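Local structure of putative kinase (Chloroflexus aurantiacus, 2RHM) at residues B[172-175]-B[176-179]. The protein is a putative kinase of unknown function with the fold of P-loop nucleoside triphosphate hydrolases, and so probably binds a nucleotide. Residues are numbered along the deposited sequence; the frame is centred on the assembly and turned at random.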
loop_
_atom_site.group_PDB
_atom_site.type_symbol
_atom_site.label_atom_id
_atom_site.label_comp_id
_atom_site.label_asym_id
_atom_site.label_seq_id
_atom_site.Cartn_x
_atom_site.Cartn_y
_atom_site.Cartn_z
ATOM N N GLN B 172 -7.643 19.388 25.320
ATOM C CA GLN B 172 -6.548 19.055 26.219
ATOM C C GLN B 172 -5.407 18.337 25.519
ATOM O O GLN B 172 -4.348 18.152 26.110
ATOM C CB GLN B 172 -7.053 18.161 27.341
ATOM C CG GLN B 172 -8.126 18.777 28.183
ATOM C CD GLN B 172 -8.461 17.922 29.372
ATOM O OE1 GLN B 172 -8.355 16.693 29.320
ATOM N NE2 GLN B 172 -8.853 18.561 30.462
ATOM N N ILE B 173 -5.631 17.925 24.274
ATOM C CA ILE B 173 -4.643 17.184 23.502
ATOM C C ILE B 173 -3.648 18.129 22.844
ATOM O O ILE B 173 -4.038 19.040 22.100
ATOM C CB ILE B 173 -5.328 16.340 22.412
ATOM C CG1 ILE B 173 -6.291 15.322 23.035
ATOM C CG2 ILE B 173 -4.295 15.661 21.516
ATOM C CD1 ILE B 173 -5.635 14.308 23.970
ATOM N N ASP B 174 -2.364 17.926 23.133
ATOM C CA ASP B 174 -1.300 18.670 22.479
ATOM C C ASP B 174 -0.677 17.724 21.466
ATOM O O ASP B 174 0.089 16.820 21.819
ATOM C CB ASP B 174 -0.273 19.160 23.490
ATOM C CG ASP B 174 0.803 20.027 22.858
ATOM O OD1 ASP B 174 1.324 19.682 21.770
ATOM O OD2 ASP B 174 1.145 21.057 23.466
HETATM N N MSE B 175 -1.021 17.923 20.199
HETATM C CA MSE B 175 -0.582 17.000 19.162
HETATM C C MSE B 175 0.941 17.010 19.022
HETATM O O MSE B 175 1.542 15.967 18.846
HETATM C CB MSE B 175 -1.297 17.312 17.834
HETATM C CG MSE B 175 -1.209 16.212 16.796
HETATM SE SE MSE B 175 -1.963 14.539 17.471
HETATM C CE MSE B 175 -3.766 15.108 17.522
ATOM N N ASN B 176 1.589 18.166 19.160
ATOM C CA ASN B 176 3.040 18.173 19.008
ATOM C C ASN B 176 3.699 17.376 20.111
ATOM O O ASN B 176 4.743 16.775 19.895
ATOM C CB ASN B 176 3.682 19.566 18.983
ATOM C CG ASN B 176 5.223 19.467 18.853
ATOM O OD1 ASN B 176 5.726 18.806 17.928
ATOM N ND2 ASN B 176 5.960 20.039 19.811
ATOM N N ALA B 177 3.118 17.398 21.309
ATOM C CA ALA B 177 3.682 16.630 22.411
ATOM C C ALA B 177 3.674 15.147 22.062
ATOM O O ALA B 177 4.643 14.423 22.326
ATOM C CB ALA B 177 2.909 16.899 23.711
ATOM N N ILE B 178 2.593 14.696 21.429
ATOM C CA ILE B 178 2.466 13.300 21.027
ATOM C C ILE B 178 3.485 12.982 19.933
ATOM O O ILE B 178 4.194 11.992 20.017
ATOM C CB ILE B 178 1.030 12.977 20.582
ATOM C CG1 ILE B 178 0.059 13.194 21.760
ATOM C CG2 ILE B 178 0.955 11.552 20.071
ATOM C CD1 ILE B 178 -1.397 13.312 21.349
ATOM N N VAL B 179 3.619 13.857 18.940
ATOM C CA VAL B 179 4.647 13.679 17.920
ATOM C C VAL B 179 6.040 13.617 18.554
ATOM O O VAL B 179 6.829 12.742 18.207
ATOM C CB VAL B 179 4.616 14.795 16.860
ATOM C CG1 VAL B 179 5.866 14.730 15.965
ATOM C CG2 VAL B 179 3.345 14.702 16.023
#
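Ile178 reaches back from the first turn of helix 175-187 to meet Ile173, its CD1 lying 3.7 Å from CG2 of Ile173. The same methyl touches the selenium of Met175, a selenomethionine, with SE 4.1 Å from Ile178 CD1. The extended end of Ile178 carries that methyl out to both neighbours, past the carbonyl oxygen of Asp174. A bend at the second torsion of Met175 puts SE alongside Ile178 CD1, while the bend at the third sets the position of CE alone, and the Met175 side chain continues onto Leu21 and Ala24 of helix 18-29. Ile173 and Ile178 both rest on Val165 of strand 162-166, an outermost strand of the parallel sheet, so these two set the start of the C-terminal helix against that strand, while Met175 packs on helix 18-29.

On the polar side, Asp174 is the N-cap. A chi1 of -176° swings CG away from the Asp174 nitrogen and beside its carbonyl carbon; OD1 thereby reaches the helix end and accepts from Ala177 N at 2.9 Å, the N-H coming from above the carboxylate plane, 49° out of it. Backbone O of Asp174 receives two weak bonds, from Ala177 N and Ile178 N. One residue on, Val179 N gives a straight i to i+4 bond to Met175 O, 3.0 Å and 170°. Asn176 turns outward, and its OD1 accepts from Gln180 NE2 one turn along.

A carboxylate at the N-terminal end faces the positive end of the helix dipole, which would be expected to stabilise its negative charge, while OD1 supplies an acceptor to a first-turn N-H whose bond to the main chain is weak.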